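Local coordinates for protein GCN5-related N-acetyltransferase (Brucella melitensis biovar Abortus 2308, PDB 3TCV) that probably transfers an acetyl group from acetyl-coenzyme A to an amine, perhaps the N-terminus of a protein, as other GCN5-related N-acetyltransferases do, at residues Phe184-Phe190 and Asp202-Val208. Sequence-based numbering, arbitrary orientation.
Sequences FRFEGIF and DTAWFSV
Ser207 OG donates a 2.7 Å hydrogen bond to Glu187 OE2, meeting it from above the carboxylate plane. A small hydroxyl suits this spot: set between the backbone N and the carbonyl carbon (chi1 73°), OG points to the glutamate, whose chain runs extended beyond CG. Glutamate suits as acceptor for two arginines: Arg163 forms a salt bridge with OE1, and Arg191 NE of the second subunit another with OE2, while NH2 of that Arg191 hydrogen-bonds Ser207 OG.

Antiparallel backbone bonds pair Arg185 with Ser207 and Phe190 with Thr203. Between them lies a classic beta bulge, where Glu187 and Gly188 both face Trp205: Glu187 N reaches Trp205 O at 2.8 Å, and Trp205 N reaches Gly188 O at 2.8 Å. At Gly188's backbone angles a CB would jam against Glu187 O, which calls for glycine.

Trp205, opposite the bulge, turns the edge of its five-membered ring to the face of Phe190, planes 54° apart, with Trp205 NE1 3.3 Å from Phe190 CD2. On the sheet's other face, the edge of Phe186 points toward the face of Phe206, Phe186 CD1 lying 3.8 Å from Phe206 CE1; these broad apolar rings also suit packing against helix 173-182. Near the hairpin's open end, Val208 CG2 makes a CH-pi contact over the Phe184 ring, 4.0 Å from its centroid.

The hairpin thus ends the GNAT sheet within the chain, strand 199-209 pairing also with strand 163-169. On the side of Ser207, Trp205 and Phe190, the Glu187 carboxylate binds arginines of both chains, and flat rings serve both subunits: Phe190 meets Phe190 and Trp205 of the second subunit, and Trp205 its Phe190, helping build the dimer interface.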
loop_
_atom_site.group_PDB
_atom_site.type_symbol
_atom_site.label_atom_id
_atom_site.label_comp_id
_atom_site.label_asym_id
_atom_site.label_seq_id
_atom_site.Cartn_x
_atom_site.Cartn_y
_atom_site.Cartn_z
ATOM N N PHE B 184 0.047 -16.905 5.845
ATOM C CA PHE B 184 0.054 -15.422 5.902
ATOM C C PHE B 184 -0.846 -15.021 7.051
ATOM O O PHE B 184 -1.894 -15.656 7.270
ATOM C CB PHE B 184 -0.451 -14.772 4.610
ATOM C CG PHE B 184 0.426 -14.968 3.404
ATOM C CD1 PHE B 184 1.347 -13.985 3.026
ATOM C CD2 PHE B 184 0.322 -16.104 2.609
ATOM C CE1 PHE B 184 2.132 -14.136 1.884
ATOM C CE2 PHE B 184 1.115 -16.261 1.492
ATOM C CZ PHE B 184 2.029 -15.291 1.118
ATOM N N ARG B 185 -0.483 -13.952 7.759
ATOM C CA ARG B 185 -1.267 -13.457 8.880
ATOM C C ARG B 185 -2.058 -12.230 8.450
ATOM O O ARG B 185 -1.504 -11.324 7.882
ATOM C CB ARG B 185 -0.318 -13.076 10.014
ATOM C CG ARG B 185 -0.976 -12.645 11.306
ATOM C CD ARG B 185 0.069 -12.301 12.352
ATOM N NE ARG B 185 0.885 -13.459 12.672
ATOM C CZ ARG B 185 0.642 -14.348 13.639
ATOM N NH1 ARG B 185 1.474 -15.373 13.814
ATOM N NH2 ARG B 185 -0.397 -14.221 14.445
ATOM N N PHE B 186 -3.354 -12.203 8.724
ATOM C CA PHE B 186 -4.171 -11.079 8.415
ATOM C C PHE B 186 -3.695 -9.847 9.171
ATOM O O PHE B 186 -3.399 -9.927 10.361
ATOM C CB PHE B 186 -5.613 -11.383 8.805
ATOM C CG PHE B 186 -6.555 -10.242 8.597
ATOM C CD1 PHE B 186 -7.126 -9.998 7.344
ATOM C CD2 PHE B 186 -6.940 -9.468 9.666
ATOM C CE1 PHE B 186 -8.004 -8.947 7.162
ATOM C CE2 PHE B 186 -7.816 -8.413 9.492
ATOM C CZ PHE B 186 -8.368 -8.173 8.252
ATOM N N GLU B 187 -3.674 -8.723 8.459
ATOM C CA GLU B 187 -3.361 -7.406 9.011
ATOM C C GLU B 187 -4.522 -6.428 8.998
ATOM O O GLU B 187 -4.668 -5.628 9.934
ATOM C CB GLU B 187 -2.149 -6.828 8.267
ATOM C CG GLU B 187 -0.894 -7.586 8.614
ATOM C CD GLU B 187 0.350 -7.060 7.944
ATOM O OE1 GLU B 187 0.241 -6.459 6.855
ATOM O OE2 GLU B 187 1.441 -7.275 8.503
ATOM N N GLY B 188 -5.325 -6.427 7.929
ATOM C CA GLY B 188 -6.426 -5.493 7.856
ATOM C C GLY B 188 -7.039 -5.353 6.488
ATOM O O GLY B 188 -6.555 -5.944 5.508
ATOM N N ILE B 189 -8.104 -4.545 6.427
ATOM C CA ILE B 189 -8.875 -4.330 5.208
ATOM C C ILE B 189 -8.856 -2.829 4.837
ATOM O O ILE B 189 -9.295 -1.995 5.630
ATOM C CB ILE B 189 -10.332 -4.809 5.372
ATOM C CG1 ILE B 189 -10.386 -6.340 5.502
ATOM C CG2 ILE B 189 -11.173 -4.319 4.194
ATOM C CD1 ILE B 189 -11.654 -6.844 6.199
ATOM N N PHE B 190 -8.357 -2.529 3.630
ATOM C CA PHE B 190 -8.389 -1.197 3.083
ATOM C C PHE B 190 -9.738 -1.038 2.385
ATOM O O PHE B 190 -9.983 -1.613 1.299
ATOM C CB PHE B 190 -7.255 -0.934 2.080
ATOM C CG PHE B 190 -5.870 -0.720 2.694
ATOM C CD1 PHE B 190 -5.601 -0.982 4.030
ATOM C CD2 PHE B 190 -4.821 -0.280 1.880
ATOM C CE1 PHE B 190 -4.318 -0.815 4.548
ATOM C CE2 PHE B 190 -3.536 -0.106 2.394
ATOM C CZ PHE B 190 -3.302 -0.370 3.733
ATOM N N ASP B 202 -12.757 -3.763 -1.474
ATOM C CA ASP B 202 -12.034 -3.569 -0.235
ATOM C C ASP B 202 -10.926 -4.614 -0.258
ATOM O O ASP B 202 -11.208 -5.792 -0.528
ATOM C CB ASP B 202 -12.920 -3.825 0.967
ATOM C CG ASP B 202 -14.167 -2.961 0.994
ATOM O OD1 ASP B 202 -14.187 -1.805 0.523
ATOM O OD2 ASP B 202 -15.175 -3.477 1.528
ATOM N N THR B 203 -9.692 -4.203 0.016
ATOM C CA THR B 203 -8.554 -5.126 -0.018
ATOM C C THR B 203 -8.194 -5.654 1.366
ATOM O O THR B 203 -7.890 -4.879 2.251
ATOM C CB THR B 203 -7.328 -4.452 -0.652
ATOM O OG1 THR B 203 -7.617 -4.133 -2.027
ATOM C CG2 THR B 203 -6.108 -5.378 -0.552
ATOM N N ALA B 204 -8.193 -6.983 1.501
ATOM C CA ALA B 204 -7.669 -7.730 2.644
ATOM C C ALA B 204 -6.170 -7.936 2.445
ATOM O O ALA B 204 -5.731 -8.453 1.397
ATOM C CB ALA B 204 -8.366 -9.087 2.739
ATOM N N TRP B 205 -5.399 -7.548 3.456
ATOM C CA TRP B 205 -3.927 -7.652 3.503
ATOM C C TRP B 205 -3.464 -8.661 4.514
ATOM O O TRP B 205 -3.968 -8.715 5.646
ATOM C CB TRP B 205 -3.323 -6.305 3.912
ATOM C CG TRP B 205 -3.397 -5.254 2.850
ATOM C CD1 TRP B 205 -4.343 -4.247 2.722
ATOM C CD2 TRP B 205 -2.488 -5.081 1.712
ATOM N NE1 TRP B 205 -4.098 -3.493 1.601
ATOM C CE2 TRP B 205 -2.987 -3.932 0.966
ATOM C CE3 TRP B 205 -1.337 -5.724 1.268
ATOM C CZ2 TRP B 205 -2.353 -3.468 -0.174
ATOM C CZ3 TRP B 205 -0.716 -5.257 0.106
ATOM C CH2 TRP B 205 -1.216 -4.142 -0.584
ATOM N N PHE B 206 -2.448 -9.423 4.120
ATOM C CA PHE B 206 -1.850 -10.451 4.949
ATOM C C PHE B 206 -0.350 -10.422 4.703
ATOM O O PHE B 206 0.100 -10.034 3.622
ATOM C CB PHE B 206 -2.337 -11.856 4.578
ATOM C CG PHE B 206 -3.832 -12.030 4.423
ATOM C CD1 PHE B 206 -4.566 -12.719 5.374
ATOM C CD2 PHE B 206 -4.477 -11.622 3.257
ATOM C CE1 PHE B 206 -5.932 -12.928 5.210
ATOM C CE2 PHE B 206 -5.837 -11.800 3.101
ATOM C CZ PHE B 206 -6.567 -12.453 4.075
ATOM N N SER B 207 0.416 -10.919 5.666
ATOM C CA SER B 207 1.858 -10.945 5.535
ATOM C C SER B 207 2.515 -12.113 6.242
ATOM O O SER B 207 1.986 -12.661 7.233
ATOM C CB SER B 207 2.476 -9.663 6.041
ATOM O OG SER B 207 2.443 -9.548 7.458
ATOM N N VAL B 208 3.673 -12.474 5.715
ATOM C CA VAL B 208 4.615 -13.370 6.377
ATOM C C VAL B 208 5.878 -12.526 6.637
ATOM O O VAL B 208 6.405 -11.897 5.719
ATOM C CB VAL B 208 4.956 -14.618 5.540
ATOM C CG1 VAL B 208 6.049 -15.443 6.197
ATOM C CG2 VAL B 208 3.722 -15.496 5.379
#